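Local coordinates for protein peptidoglycan glycosyltransferase (Atopobium parvulum, PDB 4OVD) that is a penicillin-binding protein, built with a dimerisation domain and a second domain of the penicillin-recognising fold, at residues A[374-379]-A[454-459]; A[251-256]-A[433-438]; A[477-482]-A[538-543]; A[489-494]-A[512-517]; A[263-268]-A[283-288]. All coordinates share one frame; numbering follows the deposited sequence.

Contact 1 (A[374-379]-A[454-459])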
# COMPACT_ATOMS: atom_id res chain seq x y z
N ASP A 374 2.25 16.90 -2.46
CA ASP A 374 1.47 16.88 -3.67
C ASP A 374 2.23 16.15 -4.77
O ASP A 374 1.67 15.33 -5.46
CB ASP A 374 1.15 18.30 -4.07
CG ASP A 374 0.10 18.36 -5.12
OD1 ASP A 374 -1.08 18.26 -4.74
OD2 ASP A 374 0.46 18.58 -6.30
N LYS A 375 3.52 16.44 -4.92
CA LYS A 375 4.28 15.78 -5.93
C LYS A 375 4.32 14.27 -5.64
O LYS A 375 4.33 13.47 -6.55
CB LYS A 375 5.70 16.38 -5.86
CG LYS A 375 6.53 16.35 -7.12
CD LYS A 375 7.74 17.24 -6.91
CE LYS A 375 8.43 17.65 -8.21
NZ LYS A 375 8.80 16.50 -9.08
N PHE A 376 4.36 13.88 -4.35
CA PHE A 376 4.39 12.47 -3.98
C PHE A 376 3.03 11.78 -4.14
O PHE A 376 2.89 10.56 -3.80
CB PHE A 376 4.86 12.29 -2.55
CG PHE A 376 6.33 12.01 -2.38
CD1 PHE A 376 6.81 10.74 -2.61
CD2 PHE A 376 7.22 12.98 -1.94
CE1 PHE A 376 8.15 10.42 -2.41
CE2 PHE A 376 8.54 12.67 -1.73
CZ PHE A 376 9.01 11.39 -1.97
N GLY A 377 2.03 12.52 -4.62
CA GLY A 377 0.69 11.94 -4.84
C GLY A 377 -0.20 11.84 -3.57
O GLY A 377 -1.28 11.25 -3.62
N ILE A 378 0.23 12.46 -2.48
CA ILE A 378 -0.52 12.34 -1.22
C ILE A 378 -1.79 13.11 -1.36
O ILE A 378 -1.74 14.26 -1.71
CB ILE A 378 0.29 12.82 -0.03
CG1 ILE A 378 1.60 12.03 0.06
CG2 ILE A 378 -0.52 12.66 1.25
CD1 ILE A 378 1.39 10.52 0.01
N GLY A 379 -2.94 12.47 -1.12
CA GLY A 379 -4.19 13.13 -1.33
C GLY A 379 -4.70 12.99 -2.75
O GLY A 379 -5.63 13.65 -3.12
N ASP A 454 8.32 11.37 -12.04
CA ASP A 454 9.61 11.66 -11.41
C ASP A 454 9.32 12.56 -10.24
O ASP A 454 8.88 13.67 -10.41
CB ASP A 454 10.57 12.35 -12.36
CG ASP A 454 11.00 11.46 -13.50
OD1 ASP A 454 10.59 10.27 -13.54
OD2 ASP A 454 11.75 11.94 -14.35
N VAL A 455 9.54 12.05 -9.05
CA VAL A 455 9.21 12.81 -7.86
C VAL A 455 10.43 13.43 -7.20
O VAL A 455 10.40 14.56 -6.80
CB VAL A 455 8.41 11.88 -6.89
CG1 VAL A 455 8.05 12.58 -5.62
CG2 VAL A 455 7.17 11.42 -7.61
N ILE A 456 11.46 12.64 -7.02
CA ILE A 456 12.72 13.09 -6.45
C ILE A 456 13.86 12.58 -7.34
O ILE A 456 13.66 11.69 -8.17
CB ILE A 456 12.92 12.54 -5.03
CG1 ILE A 456 12.81 11.04 -5.04
CG2 ILE A 456 11.89 13.12 -4.06
CD1 ILE A 456 12.91 10.45 -3.69
N SER A 457 15.06 13.12 -7.16
CA SER A 457 16.22 12.61 -7.93
C SER A 457 16.68 11.25 -7.40
O SER A 457 16.35 10.85 -6.28
CB SER A 457 17.40 13.54 -7.77
OG SER A 457 17.85 13.53 -6.43
N SER A 458 17.52 10.58 -8.16
CA SER A 458 18.05 9.30 -7.75
C SER A 458 18.97 9.47 -6.57
O SER A 458 19.13 8.55 -5.78
CB SER A 458 18.80 8.58 -8.91
OG SER A 458 19.75 9.43 -9.47
N SER A 459 19.65 10.61 -6.50
CA SER A 459 20.52 10.86 -5.36
C SER A 459 19.70 10.93 -4.07
O SER A 459 20.12 10.39 -3.05
CB SER A 459 21.37 12.10 -5.52
OG SER A 459 20.58 13.24 -5.75

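Contact 2 (A[251-256]-A[433-438])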
# COMPACT_ATOMS: atom_id res chain seq x y z
N MSE A 251 0.76 -6.48 1.39
CA MSE A 251 0.94 -6.37 -0.06
C MSE A 251 2.39 -6.57 -0.43
O MSE A 251 3.27 -6.14 0.31
CB MSE A 251 0.49 -4.97 -0.55
CG MSE A 251 1.10 -4.63 -1.93
SE MSE A 251 0.29 -3.07 -2.86
CE MSE A 251 -1.63 -3.45 -2.85
N ALA A 252 2.65 -7.24 -1.54
CA ALA A 252 3.99 -7.41 -2.04
C ALA A 252 3.90 -6.87 -3.46
O ALA A 252 3.01 -7.28 -4.17
CB ALA A 252 4.39 -8.85 -2.04
N MSE A 253 4.85 -6.04 -3.88
CA MSE A 253 4.81 -5.39 -5.17
C MSE A 253 6.18 -5.18 -5.68
O MSE A 253 7.13 -5.25 -4.97
CB MSE A 253 4.11 -4.01 -5.05
CG MSE A 253 4.95 -2.68 -4.78
SE MSE A 253 3.58 -1.28 -5.00
CE MSE A 253 3.90 -0.96 -6.90
N ASN A 254 6.26 -4.92 -6.98
CA ASN A 254 7.48 -4.65 -7.64
C ASN A 254 7.52 -3.13 -7.68
O ASN A 254 6.68 -2.49 -8.31
CB ASN A 254 7.43 -5.26 -9.04
CG ASN A 254 8.69 -5.04 -9.79
OD1 ASN A 254 9.20 -3.96 -9.83
ND2 ASN A 254 9.18 -6.07 -10.39
N PRO A 255 8.52 -2.53 -7.02
CA PRO A 255 8.65 -1.10 -6.97
C PRO A 255 9.10 -0.47 -8.29
O PRO A 255 9.00 0.74 -8.45
CB PRO A 255 9.69 -0.87 -5.87
CG PRO A 255 10.47 -2.10 -5.84
CD PRO A 255 9.54 -3.20 -6.20
N ARG A 256 9.57 -1.25 -9.25
CA ARG A 256 9.97 -0.66 -10.52
C ARG A 256 8.87 -0.73 -11.59
O ARG A 256 8.75 0.16 -12.37
CB ARG A 256 11.18 -1.36 -11.10
CG ARG A 256 11.59 -0.77 -12.44
CD ARG A 256 12.80 -1.50 -13.01
NE ARG A 256 12.49 -2.89 -13.35
CZ ARG A 256 11.93 -3.32 -14.49
NH1 ARG A 256 11.56 -2.48 -15.47
NH2 ARG A 256 11.71 -4.63 -14.64
N THR A 433 11.59 7.53 -9.28
CA THR A 433 10.39 7.51 -10.11
C THR A 433 9.25 6.73 -9.43
O THR A 433 9.42 5.57 -9.11
CB THR A 433 10.72 6.97 -11.49
OG1 THR A 433 11.63 7.86 -12.13
CG2 THR A 433 9.47 6.87 -12.39
N MSE A 434 8.12 7.38 -9.18
CA MSE A 434 6.94 6.72 -8.57
C MSE A 434 6.12 5.99 -9.61
O MSE A 434 5.92 6.48 -10.72
CB MSE A 434 6.20 7.84 -7.84
CG MSE A 434 4.89 7.47 -7.30
SE MSE A 434 4.51 8.78 -5.90
CE MSE A 434 3.80 10.04 -7.21
N VAL A 435 5.72 4.76 -9.31
CA VAL A 435 4.98 3.98 -10.28
C VAL A 435 3.56 3.84 -9.84
O VAL A 435 3.23 4.23 -8.77
CB VAL A 435 5.61 2.58 -10.46
CG1 VAL A 435 7.08 2.69 -10.87
CG2 VAL A 435 5.48 1.76 -9.20
N THR A 436 2.72 3.26 -10.69
CA THR A 436 1.33 3.10 -10.40
C THR A 436 1.15 1.67 -9.97
O THR A 436 1.42 0.81 -10.76
CB THR A 436 0.48 3.27 -11.65
OG1 THR A 436 0.60 4.61 -12.14
CG2 THR A 436 -0.96 2.98 -11.30
N PRO A 437 0.72 1.41 -8.71
CA PRO A 437 0.52 -0.01 -8.33
C PRO A 437 -0.67 -0.57 -9.15
O PRO A 437 -1.61 0.14 -9.42
CB PRO A 437 0.26 0.03 -6.80
CG PRO A 437 0.59 1.42 -6.38
CD PRO A 437 0.43 2.32 -7.60
N HIS A 438 -0.63 -1.82 -9.55
CA HIS A 438 -1.67 -2.33 -10.39
C HIS A 438 -1.62 -3.81 -10.53
O HIS A 438 -0.64 -4.41 -10.27
CB HIS A 438 -1.59 -1.70 -11.76
CG HIS A 438 -0.34 -2.03 -12.50
ND1 HIS A 438 0.78 -1.25 -12.45
CD2 HIS A 438 -0.03 -3.06 -13.30
CE1 HIS A 438 1.73 -1.78 -13.18
NE2 HIS A 438 1.25 -2.88 -13.72

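Contact 3 (A[477-482]-A[538-543])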
# COMPACT_ATOMS: atom_id res chain seq x y z
N GLY A 477 13.35 -1.00 13.17
CA GLY A 477 12.97 -1.98 12.20
C GLY A 477 13.81 -3.24 12.26
O GLY A 477 13.71 -4.07 11.39
N VAL A 478 14.59 -3.40 13.30
CA VAL A 478 15.52 -4.52 13.36
C VAL A 478 14.88 -5.89 13.21
O VAL A 478 15.44 -6.72 12.48
CB VAL A 478 16.47 -4.36 14.61
CG1 VAL A 478 15.73 -4.58 15.95
CG2 VAL A 478 17.65 -5.26 14.52
N ARG A 479 13.65 -6.11 13.69
CA ARG A 479 13.06 -7.45 13.48
C ARG A 479 12.58 -7.68 12.06
O ARG A 479 12.15 -8.79 11.73
CB ARG A 479 11.90 -7.69 14.44
CG ARG A 479 12.48 -7.56 15.85
CD ARG A 479 11.56 -8.11 16.86
NE ARG A 479 11.45 -9.54 16.70
CZ ARG A 479 10.60 -10.27 17.42
NH1 ARG A 479 9.83 -9.69 18.33
NH2 ARG A 479 10.51 -11.57 17.20
N ALA A 480 12.56 -6.64 11.24
CA ALA A 480 12.18 -6.81 9.83
C ALA A 480 13.36 -7.35 9.06
O ALA A 480 13.22 -7.78 7.92
CB ALA A 480 11.70 -5.52 9.23
N GLY A 481 14.55 -7.35 9.64
CA GLY A 481 15.72 -7.89 8.94
C GLY A 481 15.56 -9.34 8.50
O GLY A 481 14.87 -10.11 9.12
N ILE A 482 16.17 -9.70 7.38
CA ILE A 482 16.06 -11.05 6.86
C ILE A 482 17.48 -11.50 6.50
O ILE A 482 18.16 -10.88 5.66
CB ILE A 482 15.22 -11.16 5.57
CG1 ILE A 482 13.80 -10.54 5.75
CG2 ILE A 482 15.12 -12.62 5.15
CD1 ILE A 482 13.12 -10.26 4.43
N ALA A 538 4.73 -1.57 16.17
CA ALA A 538 5.16 -2.02 14.84
C ALA A 538 6.54 -2.80 14.83
O ALA A 538 6.71 -3.79 14.10
CB ALA A 538 5.18 -0.84 13.90
N SER A 539 7.46 -2.40 15.70
CA SER A 539 8.78 -3.03 15.81
C SER A 539 8.68 -4.51 16.25
O SER A 539 9.56 -5.32 15.91
CB SER A 539 9.63 -2.28 16.81
OG SER A 539 9.04 -2.35 18.13
N GLN A 540 7.62 -4.85 17.00
CA GLN A 540 7.43 -6.20 17.50
C GLN A 540 6.32 -6.90 16.76
O GLN A 540 6.02 -8.08 17.03
CB GLN A 540 7.10 -6.20 19.01
CG GLN A 540 8.17 -5.51 19.86
CD GLN A 540 9.57 -6.03 19.49
OE1 GLN A 540 9.77 -7.23 19.27
NE2 GLN A 540 10.54 -5.12 19.37
N SER A 541 5.65 -6.23 15.84
CA SER A 541 4.55 -6.90 15.20
C SER A 541 4.61 -6.83 13.71
O SER A 541 5.00 -7.77 13.07
CB SER A 541 3.22 -6.39 15.76
OG SER A 541 3.07 -5.02 15.52
N ALA A 542 4.29 -5.69 13.14
CA ALA A 542 4.29 -5.63 11.74
C ALA A 542 5.65 -5.93 11.15
O ALA A 542 5.75 -6.52 10.05
CB ALA A 542 3.83 -4.25 11.34
N ALA A 543 6.71 -5.49 11.80
CA ALA A 543 8.06 -5.75 11.31
C ALA A 543 8.35 -7.25 11.33
O ALA A 543 9.02 -7.76 10.46
CB ALA A 543 9.09 -5.02 12.15
O HOH W 1 12.05 -4.25 15.25

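Contact 4 (A[489-494]-A[512-517])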
# COMPACT_ATOMS: atom_id res chain seq x y z
N GLY A 489 13.71 -0.08 5.36
CA GLY A 489 12.34 0.08 5.67
C GLY A 489 12.05 1.05 6.78
O GLY A 489 12.94 1.69 7.32
N LYS A 490 10.77 1.12 7.16
CA LYS A 490 10.33 2.02 8.18
C LYS A 490 9.07 1.48 8.89
O LYS A 490 8.16 0.99 8.22
CB LYS A 490 9.98 3.38 7.55
CG LYS A 490 9.55 4.38 8.60
CD LYS A 490 10.72 4.89 9.43
CE LYS A 490 10.32 5.96 10.45
NZ LYS A 490 9.61 5.30 11.56
N THR A 491 9.08 1.56 10.22
CA THR A 491 7.95 1.23 11.05
C THR A 491 7.04 2.44 11.17
O THR A 491 7.43 3.57 10.94
CB THR A 491 8.40 0.87 12.45
OG1 THR A 491 9.31 1.87 12.93
CG2 THR A 491 9.11 -0.49 12.45
N GLY A 492 5.80 2.19 11.49
CA GLY A 492 4.87 3.23 11.71
C GLY A 492 3.85 2.85 12.75
O GLY A 492 3.50 1.71 12.89
N THR A 493 3.42 3.87 13.47
CA THR A 493 2.35 3.82 14.37
C THR A 493 1.39 4.87 13.81
O THR A 493 1.75 6.04 13.79
CB THR A 493 2.74 4.26 15.78
OG1 THR A 493 3.73 3.37 16.27
CG2 THR A 493 1.51 4.22 16.67
N GLY A 494 0.23 4.44 13.33
CA GLY A 494 -0.79 5.29 12.80
C GLY A 494 -2.10 5.19 13.60
O GLY A 494 -2.13 4.64 14.68
N ALA A 512 -0.37 -0.51 13.40
CA ALA A 512 1.06 -0.81 13.39
C ALA A 512 1.38 -1.22 11.99
O ALA A 512 0.88 -2.24 11.53
CB ALA A 512 1.38 -1.95 14.35
N SER A 513 2.36 -0.54 11.40
CA SER A 513 2.74 -0.75 10.00
C SER A 513 4.21 -0.90 9.81
O SER A 513 4.99 -0.42 10.62
CB SER A 513 2.43 0.52 9.24
OG SER A 513 1.03 0.70 9.27
N PHE A 514 4.57 -1.64 8.79
CA PHE A 514 5.92 -1.70 8.39
C PHE A 514 5.93 -1.72 6.84
O PHE A 514 5.20 -2.50 6.25
CB PHE A 514 6.66 -2.94 8.89
CG PHE A 514 8.10 -2.92 8.50
CD1 PHE A 514 8.97 -2.17 9.21
CD2 PHE A 514 8.55 -3.57 7.38
CE1 PHE A 514 10.34 -2.15 8.83
CE2 PHE A 514 9.90 -3.58 6.99
CZ PHE A 514 10.77 -2.87 7.73
N CYS A 515 6.79 -0.91 6.23
CA CYS A 515 6.92 -0.93 4.78
C CYS A 515 8.42 -1.11 4.51
O CYS A 515 9.23 -0.31 5.01
CB CYS A 515 6.44 0.36 4.12
SG CYS A 515 6.29 0.11 2.29
N GLY A 516 8.78 -2.16 3.77
CA GLY A 516 10.20 -2.45 3.48
C GLY A 516 10.49 -2.85 2.05
O GLY A 516 9.64 -3.35 1.36
N ILE A 517 11.72 -2.61 1.63
CA ILE A 517 12.18 -2.85 0.29
C ILE A 517 13.28 -3.88 0.45
O ILE A 517 14.20 -3.68 1.25
CB ILE A 517 12.76 -1.54 -0.28
CG1 ILE A 517 11.70 -0.44 -0.27
CG2 ILE A 517 13.27 -1.75 -1.69
CD1 ILE A 517 12.18 1.01 -0.32

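Contact 5 (A[263-268]-A[283-288])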
# COMPACT_ATOMS: atom_id res chain seq x y z
N ALA A 263 -1.80 -9.23 -2.40
CA ALA A 263 -2.40 -8.21 -1.59
C ALA A 263 -3.64 -8.72 -0.91
O ALA A 263 -4.47 -9.44 -1.52
CB ALA A 263 -2.73 -6.99 -2.46
N ALA A 264 -3.80 -8.35 0.35
CA ALA A 264 -4.99 -8.78 1.08
C ALA A 264 -5.29 -7.91 2.28
O ALA A 264 -4.42 -7.24 2.79
CB ALA A 264 -4.82 -10.23 1.52
N SER A 265 -6.56 -7.90 2.66
CA SER A 265 -7.06 -7.23 3.83
C SER A 265 -7.89 -8.23 4.63
O SER A 265 -8.53 -9.08 4.08
CB SER A 265 -7.96 -6.04 3.41
OG SER A 265 -7.16 -5.03 2.91
N TYR A 266 -7.90 -8.08 5.92
CA TYR A 266 -8.62 -8.92 6.83
C TYR A 266 -9.68 -8.00 7.38
O TYR A 266 -9.34 -6.88 7.80
CB TYR A 266 -7.72 -9.44 7.96
CG TYR A 266 -8.41 -10.38 8.91
CD1 TYR A 266 -9.24 -9.90 9.89
CD2 TYR A 266 -8.24 -11.76 8.82
CE1 TYR A 266 -9.92 -10.76 10.75
CE2 TYR A 266 -8.92 -12.62 9.68
CZ TYR A 266 -9.76 -12.11 10.62
OH TYR A 266 -10.41 -12.93 11.50
N PRO A 267 -10.94 -8.48 7.47
CA PRO A 267 -11.43 -9.82 7.12
C PRO A 267 -11.44 -10.16 5.65
O PRO A 267 -11.66 -9.29 4.79
CB PRO A 267 -12.89 -9.87 7.66
CG PRO A 267 -13.19 -8.53 8.21
CD PRO A 267 -11.90 -7.74 8.32
N LEU A 268 -11.28 -11.46 5.39
CA LEU A 268 -11.25 -12.00 4.06
C LEU A 268 -12.60 -12.62 3.82
O LEU A 268 -13.29 -12.97 4.78
CB LEU A 268 -10.21 -13.10 3.95
CG LEU A 268 -8.74 -12.69 3.89
CD1 LEU A 268 -7.81 -13.86 4.24
CD2 LEU A 268 -8.47 -12.18 2.49
N ASN A 283 -13.77 -5.48 -0.00
CA ASN A 283 -12.91 -4.36 -0.25
C ASN A 283 -11.47 -4.72 0.08
O ASN A 283 -11.24 -5.64 0.85
CB ASN A 283 -13.24 -3.27 0.73
CG ASN A 283 -14.62 -2.71 0.54
OD1 ASN A 283 -15.01 -2.34 -0.57
ND2 ASN A 283 -15.36 -2.61 1.64
N LEU A 284 -10.52 -4.01 -0.50
CA LEU A 284 -9.13 -4.11 -0.07
C LEU A 284 -8.98 -2.86 0.77
O LEU A 284 -9.03 -1.70 0.25
CB LEU A 284 -8.10 -3.97 -1.19
CG LEU A 284 -7.39 -5.12 -1.78
CD1 LEU A 284 -6.32 -4.52 -2.68
CD2 LEU A 284 -6.79 -5.90 -0.62
N LYS A 285 -8.77 -3.05 2.04
CA LYS A 285 -8.63 -1.90 2.93
C LYS A 285 -7.53 -0.94 2.50
O LYS A 285 -7.69 0.26 2.64
CB LYS A 285 -8.44 -2.35 4.37
CG LYS A 285 -9.69 -2.99 4.95
CD LYS A 285 -9.49 -3.39 6.40
CE LYS A 285 -10.85 -3.74 7.00
NZ LYS A 285 -10.64 -4.36 8.33
N LEU A 286 -6.41 -1.46 2.00
CA LEU A 286 -5.32 -0.59 1.49
C LEU A 286 -5.70 0.49 0.54
O LEU A 286 -4.96 1.44 0.33
CB LEU A 286 -4.34 -1.44 0.68
CG LEU A 286 -3.58 -2.40 1.54
CD1 LEU A 286 -2.89 -3.42 0.69
CD2 LEU A 286 -2.57 -1.60 2.32
N VAL A 287 -6.72 0.21 -0.21
CA VAL A 287 -7.29 1.09 -1.25
C VAL A 287 -8.43 1.94 -0.83
O VAL A 287 -8.56 3.16 -1.17
CB VAL A 287 -7.78 0.14 -2.39
CG1 VAL A 287 -8.45 0.89 -3.48
CG2 VAL A 287 -6.59 -0.62 -2.97
N SER A 288 -9.36 1.31 -0.15
CA SER A 288 -10.55 2.01 0.20
C SER A 288 -10.69 2.46 1.63
O SER A 288 -11.63 3.11 1.90
CB SER A 288 -11.75 1.13 -0.20
OG SER A 288 -11.59 -0.09 0.47

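Contact 1 (A[374-379]-A[454-459])
Phe376 and Val455 supply the apolar part of this contact, in which a helix end and a loop meet over one aromatic ring. Methyl CG1 of Val455 lies 3.6 Å from the centroid of the Phe376 ring and 6° off its normal, a CH-pi contact almost exactly over the middle of one face. With chi1 at 179°, CG1 of Val455 swings away from its own backbone N and over the ring, while CG2 is left to rest 3.7 Å from the carbonyl O of Lys375. Ile456 extends the apolar patch past the outer end of the ring, its CG2 approaching obliquely to 4.0 Å from Phe376 CZ.

The polar part is slight and lies among exposed residues, Lys375 and Asp454. The Lys375 chain runs out extended to CE and bends only at its last torsion, which carries NZ to the backbone of the other segment. It gives a weak hydrogen bond to Val455 O at 3.4 Å, and Asp454 O is 3.1 Å from the same NZ. The Asp454 carboxylate turns elsewhere, to Thr433.

Helix ends frame both segments. Gly377, at phi 81°, ends the helix in a Schellman motif, with its N 3.0 Å from Asp374 O. Ser457 takes the N-cap position of the next helix.

Among its neighbours, the Phe376 ring packs against Ile300, Ser303 and Ile304 of helix 298-307 and against Ala424 and Ala427 of helix 418-429. The contact thus brings the C-terminal end of helix 366-375 and the lead-in to helix 458-474 together against these two helices.

Contact 2 (A[251-256]-A[433-438])
Val435 presses both of its methyl groups toward backbone oxygens of Pro255 and Arg256, and no hydrogen bond crosses the contact at all. Its CG1 comes to 3.4 Å from Arg256 O, while Pro255 O lies 3.7 Å from each of the two methyls. This proline oxygen is buried here and has no hydrogen-bonding partner in the model, so aliphatic carbon is what it faces on this side.

The remainder is apolar. Met253, present as selenomethionine, bends at its last torsion (chi3 -92°), and its terminal methyl drops between two side chains: CE is 3.8 Å from Pro437 CB and 3.9 Å from Val435 CG2. The selenium follows close behind, 4.0 Å from Pro437 CB.

Each segment is stiffened from within. Asn254 OD1 takes the N-H of Arg256 at 2.8 Å, in the plane of the amide, and also that of Thr257. On the other side, His438 ND1 donates to Thr436 O at 2.7 Å (N-H...O 162°), a bond that helps fix the rotation of an imidazole also stacked on Trp450.

Met253 further touches Ile422, and Pro255 Ala429, of helix 418-429. The Asn254 bond to Arg256 N is a classic Asx turn, found here where strand 248-253 leaves the five-stranded antiparallel sheet of the penicillin-recognising fold and turns back toward its hairpin partner, strand 260-266.

Contact 3 (A[477-482]-A[538-543])
Arg479 is the first residue of segment 477-482 to reach Ser539 and Gln540, lifted into place by a short 3-10 turn that begins when Ala480 N bonds to Gly477 O. Its backbone N donates to a water 2.9 Å away, and that water in turn donates to Ser539 O at 2.8 Å, bridging the two main chains. The side chain then arches over the same carbonyl, with Arg479 CD 3.6 Å from Ser539 O. A bend at chi3 (68°) brings the guanidinium to the Gln540 amide. NH1 of Arg479 donates to Gln540 OE1 at 2.6 Å and 159°, the oxygen lying close to the guanidinium plane and the nitrogen nearly on the line of the C=O bond. The two flat groups are twisted by 33°. Gln540 NE2 holds Ser539 OG by a weak bond.

Ala480 follows and packs closely. Its CA makes a C-H...O contact of 3.4 Å with Ala543 O, and its CB lies 3.9 Å from Ala543 CB.

Ala480 also touches Phe546, one turn further along helix 542-556, while Ile482 reaches Ala550 and Lys551. The loop between helix 458-474 and strand 487-495 is thereby laid along helix 542-556 from its start to about Lys551.

Contact 4 (A[489-494]-A[512-517])
Gly489 and Phe514 mark the tight end of this antiparallel strand pair. At the non-hydrogen-bonded pair Gly489–Gly516 the CA atoms are 4.0 Å apart, and the Phe514 ring approaches the glycine obliquely, its CZ 3.9 Å from Gly489 CA. Phe514 has CG anti to its backbone N (chi1 -177°), which lays the ring across the neighbouring strand; Thr491 CG2 meets its edge, 3.7 Å from CD1. Thr491 OG1 bonds Thr476, and a calcium ion lies about 3 Å from the Thr491 side chain.

Two hydrogen-bonded pairs tie the ladder. Lys490 N reaches Cys515 O at 3.0 Å with the reverse bond beside it, and Gly492 N reaches Ser513 O at 2.9 Å, answered by Ser513 N to Gly492 O. Lys490 NZ curls round to the carbonyl O of Thr491 and also bonds Ser351.

The other end is looser: the side chain of the partly exposed Thr493 comes no nearer than 5.7 Å, from its OG1 to Ala512 CA.

Lys490, Thr491 and Gly492 spell the KTG motif that borders the active-site cleft in this family. Strand 487-495 is outermost in its sheet, next to strand 510-518; Phe514 packs edge-to-face on Phe546 of helix 542-556, while Lys490 and Cys515 touch Tyr425 of helix 418-429.

Contact 5 (A[263-268]-A[283-288])
Ser265 and Lys285 carry a mixed polar and apolar contact between the outermost strand 260-266 and the short helix 285-288. The strand meets the first turn of the helix through a side-chain hydroxyl. Ser265 OG accepts the N-H of Lys285 at 2.7 Å, a rather bent bond (131°), and so serves a first-turn amide that the helix itself cannot supply with a carbonyl. The same hydroxyl bonds Ser249 on the adjoining strand 248-253, which helps hold it in place. Lys285 CB packs on it too, 3.3 Å from Ser265 OG.

From there the Lys285 side chain runs fully extended beyond CG, alongside the strand, and delivers NZ to the carbonyl of Tyr266. The bond from Lys285 NZ to Tyr266 O is 2.9 Å long, lies in the carbonyl plane and uses a lone pair. Gln246 O offers the ammonium a weak second bond. Just past Tyr266 the chain turns through a cis peptide into Pro267, whose CD lies 3.6 Å from Lys285 NZ.

In the fold, strand 260-266 forms an antiparallel hairpin with strand 248-253 at one border of the five-stranded sheet typical of penicillin-binding proteins, and helix 285-288 packs against both strands, Leu286 touching Ser249 and Met251.

Leu284, at the N-cap position, provides the apolar side. Its CD2 reaches 3.8 Å from Ala264 CA and 3.7 Å from Ser265 OG, while its CD1 is a looser 4.4 Å from Ala263 CB. Leu284 O receives the N-H groups of both Val287 and Ser288. Beyond the contact, the Leu284 side chain also meets Gln162 and Ile163 of helix 161-164, together with Phe386 and Phe439.

How the contacts relate
Contacts 2, 4 and 5 all reach the same five-stranded sheet: contacts 2 and 5 on its paired strands 248-253 and 260-266, contact 4 at the far border, its centre about 17 Å from that of contact 5. Contacts 2 and 5 meet where Met251 CE lies 3.8 Å from Leu286 CD1. Contact 1 joins contact 2 through Met434, whose CE is 3.7 Å from Val455 CG2. Contact 3 backs contact 4 at a centre distance of about 8 Å, Ala480 packing on the Phe514 ring. The KTG motif and the calcium ion near Thr491 belong to contact 4; the side chain of Ser539 in contact 3 is about 7 Å from that ion.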